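Lovastatin nonaketide synthase, polyketide synthase component (PDB 7CPX) builds the dihydromonacolin L nonaketide of lovastatin from malonyl-CoA, working as a homodimeric, iterative polyketide synthase together with the partner protein lovC. Local coordinates at residues G1053-D1065 and S1075-E1087. The protein carries 2 engineered substitutions. Numbering follows the deposited sequence.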
# COMPACT_ATOMS: atom_id res chain seq x y z
N GLY A 1053 14.98 4.53 -16.32
CA GLY A 1053 15.62 3.50 -17.12
C GLY A 1053 16.24 4.05 -18.39
O GLY A 1053 17.20 3.48 -18.91
N GLU A 1054 15.71 5.17 -18.90
CA GLU A 1054 16.39 5.89 -19.96
C GLU A 1054 17.76 6.36 -19.49
O GLU A 1054 18.75 6.28 -20.24
CB GLU A 1054 15.55 7.07 -20.43
CG GLU A 1054 15.22 8.08 -19.34
CD GLU A 1054 14.32 9.20 -19.82
OE1 GLU A 1054 13.96 9.20 -21.01
OE2 GLU A 1054 13.97 10.07 -19.00
N ALA A 1055 17.85 6.85 -18.26
CA ALA A 1055 19.12 7.17 -17.63
C ALA A 1055 19.75 5.96 -16.96
O ALA A 1055 20.85 6.08 -16.39
CB ALA A 1055 18.93 8.28 -16.59
N GLY A 1056 19.09 4.80 -17.00
CA GLY A 1056 19.63 3.61 -16.39
C GLY A 1056 19.59 3.60 -14.88
O GLY A 1056 20.42 2.95 -14.26
N SER A 1057 18.64 4.32 -14.28
CA SER A 1057 18.59 4.43 -12.83
C SER A 1057 17.16 4.24 -12.33
O SER A 1057 16.19 4.43 -13.07
CB SER A 1057 19.14 5.78 -12.35
OG SER A 1057 18.52 6.85 -13.02
N MET A 1058 17.05 3.85 -11.07
CA MET A 1058 15.74 3.72 -10.44
C MET A 1058 15.87 3.99 -8.95
O MET A 1058 16.54 3.24 -8.24
CB MET A 1058 15.15 2.33 -10.69
CG MET A 1058 13.76 2.14 -10.12
SD MET A 1058 13.01 0.58 -10.62
CE MET A 1058 12.68 0.90 -12.35
N THR A 1059 15.23 5.06 -8.49
CA THR A 1059 15.24 5.45 -7.08
C THR A 1059 13.91 5.07 -6.45
O THR A 1059 12.85 5.48 -6.93
CB THR A 1059 15.50 6.95 -6.92
OG1 THR A 1059 16.69 7.31 -7.63
CG2 THR A 1059 15.66 7.30 -5.45
N ILE A 1060 13.98 4.31 -5.36
CA ILE A 1060 12.81 3.70 -4.73
C ILE A 1060 12.87 3.90 -3.22
O ILE A 1060 13.68 3.27 -2.54
CB ILE A 1060 12.73 2.20 -5.07
CG1 ILE A 1060 13.00 1.96 -6.55
CG2 ILE A 1060 11.37 1.65 -4.68
CD1 ILE A 1060 13.01 0.50 -6.93
N SER A 1061 12.00 4.74 -2.69
CA SER A 1061 11.90 4.87 -1.24
C SER A 1061 11.18 3.65 -0.67
O SER A 1061 10.07 3.32 -1.09
CB SER A 1061 11.16 6.15 -0.86
OG SER A 1061 11.81 7.29 -1.39
N PHE A 1062 11.82 2.98 0.28
CA PHE A 1062 11.29 1.75 0.84
C PHE A 1062 11.15 1.88 2.34
O PHE A 1062 11.94 2.57 3.00
CB PHE A 1062 12.17 0.54 0.49
CG PHE A 1062 13.45 0.47 1.28
CD1 PHE A 1062 13.50 -0.26 2.45
CD2 PHE A 1062 14.59 1.10 0.84
CE1 PHE A 1062 14.67 -0.34 3.18
CE2 PHE A 1062 15.77 1.02 1.56
CZ PHE A 1062 15.80 0.31 2.74
N LYS A 1063 10.12 1.22 2.88
CA LYS A 1063 9.81 1.25 4.30
C LYS A 1063 9.29 -0.12 4.70
O LYS A 1063 8.24 -0.55 4.20
CB LYS A 1063 8.79 2.33 4.63
CG LYS A 1063 9.17 3.72 4.16
CD LYS A 1063 8.07 4.72 4.46
CE LYS A 1063 8.39 6.10 3.90
NZ LYS A 1063 9.63 6.66 4.50
N ILE A 1064 10.02 -0.81 5.57
CA ILE A 1064 9.56 -2.07 6.15
C ILE A 1064 8.82 -1.69 7.43
O ILE A 1064 9.43 -1.44 8.47
CB ILE A 1064 10.70 -3.04 6.41
CG1 ILE A 1064 11.31 -3.54 5.10
CG2 ILE A 1064 10.22 -4.22 7.24
CD1 ILE A 1064 12.26 -2.57 4.46
N ASP A 1065 7.50 -1.61 7.34
CA ASP A 1065 6.68 -1.41 8.53
C ASP A 1065 6.47 -2.74 9.23
O ASP A 1065 6.33 -3.79 8.60
CB ASP A 1065 5.34 -0.80 8.14
CG ASP A 1065 5.48 0.44 7.29
OD1 ASP A 1065 6.48 1.17 7.47
OD2 ASP A 1065 4.60 0.69 6.44
N SER A 1075 3.78 -0.32 12.79
CA SER A 1075 4.86 0.61 13.07
C SER A 1075 5.95 0.47 12.01
O SER A 1075 5.92 -0.43 11.17
CB SER A 1075 5.44 0.37 14.47
OG SER A 1075 6.04 -0.91 14.55
N LEU A 1076 6.92 1.38 12.08
CA LEU A 1076 8.04 1.38 11.15
C LEU A 1076 9.18 0.56 11.74
O LEU A 1076 9.71 0.90 12.81
CB LEU A 1076 8.51 2.80 10.85
CG LEU A 1076 9.63 2.90 9.82
CD1 LEU A 1076 9.11 2.58 8.44
CD2 LEU A 1076 10.27 4.28 9.84
N SER A 1077 9.56 -0.51 11.04
CA SER A 1077 10.72 -1.30 11.44
C SER A 1077 12.00 -0.78 10.81
O SER A 1077 13.04 -0.73 11.47
CB SER A 1077 10.51 -2.76 11.04
OG SER A 1077 10.65 -3.62 12.16
N ALA A 1078 11.94 -0.39 9.54
CA ALA A 1078 13.11 0.12 8.84
C ALA A 1078 12.65 1.01 7.70
O ALA A 1078 11.49 0.96 7.27
CB ALA A 1078 13.99 -1.01 8.31
N LYS A 1079 13.57 1.82 7.20
CA LYS A 1079 13.29 2.69 6.06
C LYS A 1079 14.60 3.00 5.35
O LYS A 1079 15.68 2.81 5.89
CB LYS A 1079 12.60 3.98 6.50
CG LYS A 1079 13.42 4.83 7.45
CD LYS A 1079 12.75 6.17 7.71
CE LYS A 1079 13.57 7.01 8.68
NZ LYS A 1079 12.96 8.34 8.92
N GLY A 1080 14.47 3.48 4.11
CA GLY A 1080 15.64 3.86 3.34
C GLY A 1080 15.27 4.12 1.90
O GLY A 1080 14.09 4.26 1.56
N GLN A 1081 16.29 4.17 1.05
CA GLN A 1081 16.12 4.34 -0.38
C GLN A 1081 16.88 3.25 -1.10
O GLN A 1081 17.81 2.66 -0.55
CB GLN A 1081 16.62 5.72 -0.86
CG GLN A 1081 16.35 6.85 0.11
CD GLN A 1081 14.87 7.12 0.31
OE1 GLN A 1081 14.06 6.89 -0.59
NE2 GLN A 1081 14.51 7.60 1.50
N LEU A 1082 16.49 2.98 -2.34
CA LEU A 1082 17.16 2.02 -3.20
C LEU A 1082 17.53 2.71 -4.50
O LEU A 1082 16.67 3.34 -5.13
CB LEU A 1082 16.28 0.80 -3.48
CG LEU A 1082 15.95 -0.09 -2.29
CD1 LEU A 1082 14.51 -0.53 -2.33
CD2 LEU A 1082 16.86 -1.30 -2.28
N ALA A 1083 18.78 2.59 -4.90
CA ALA A 1083 19.28 3.12 -6.16
C ALA A 1083 19.70 1.94 -7.02
O ALA A 1083 20.73 1.31 -6.76
CB ALA A 1083 20.43 4.10 -5.94
N LEU A 1084 18.91 1.64 -8.04
CA LEU A 1084 19.15 0.51 -8.91
C LEU A 1084 19.76 1.01 -10.21
O LEU A 1084 19.16 1.84 -10.90
CB LEU A 1084 17.86 -0.25 -9.20
CG LEU A 1084 17.18 -1.05 -8.08
CD1 LEU A 1084 17.04 -0.24 -6.81
CD2 LEU A 1084 15.82 -1.52 -8.56
N THR A 1085 20.96 0.53 -10.53
CA THR A 1085 21.54 0.67 -11.86
C THR A 1085 21.09 -0.54 -12.67
O THR A 1085 21.43 -1.68 -12.33
CB THR A 1085 23.06 0.75 -11.79
OG1 THR A 1085 23.45 1.86 -10.96
CG2 THR A 1085 23.65 0.93 -13.18
N ILE A 1086 20.32 -0.28 -13.73
CA ILE A 1086 19.52 -1.31 -14.39
C ILE A 1086 19.83 -1.35 -15.88
O ILE A 1086 20.42 -0.43 -16.45
CB ILE A 1086 18.02 -1.06 -14.18
CG1 ILE A 1086 17.69 0.41 -14.41
CG2 ILE A 1086 17.61 -1.49 -12.79
CD1 ILE A 1086 16.21 0.72 -14.40
N GLU A 1087 19.42 -2.45 -16.50
CA GLU A 1087 19.48 -2.62 -17.94
C GLU A 1087 18.18 -3.28 -18.40
O GLU A 1087 17.43 -3.85 -17.60
CB GLU A 1087 20.69 -3.45 -18.37
CG GLU A 1087 20.70 -4.88 -17.83
CD GLU A 1087 21.90 -5.67 -18.30
OE1 GLU A 1087 22.74 -5.10 -19.04
OE2 GLU A 1087 22.02 -6.85 -17.94
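The F1062 ring lies against the backbone of G1080, whose N sits 3.7 Å above the ring plane, over its centre. K1079 C is on the same face, nearer the rim. I1064 CD1 and Q1081 C meet the ring at its edge. With chi1 at 75°, F1062 CG sits over its own backbone, flanked by N and C, and the ring is carried across the partner strand, where glycine has no side chain to meet it. The side chains of L1082 and F1062 cross at about a right angle, with L1082 CD1 3.6 Å from F1062 CD2.

The same face of the sheet continues with I1060. The I1060 and L1084 side chains are also roughly perpendicular, with I1060 CD1 3.8 Å from L1084 CD2. M1058 follows, with CE 4.1 Å from I1086 CD1. Helix 995-1012 packs on M1058, I1060, F1062 and I1064.

The strands run antiparallel. F1062 and G1080 form a hydrogen-bonded pair: F1062 N gives a hydrogen bond to G1080 O at 2.9 Å, and G1080 N returns one to F1062 O. I1064 O accepts from both A1078 N and S1077 N, the latter at 2.7 Å and in the carbonyl plane. This is a classic beta bulge. S1077 OG is hydrogen-bonded to S1066 OG. On the other face, K1063 NZ bonds to V1048 O of the second subunit.

The pair is a beta hairpin wrapped on a central helix, as expected of the N-terminal hotdog fold of the dehydratase domain.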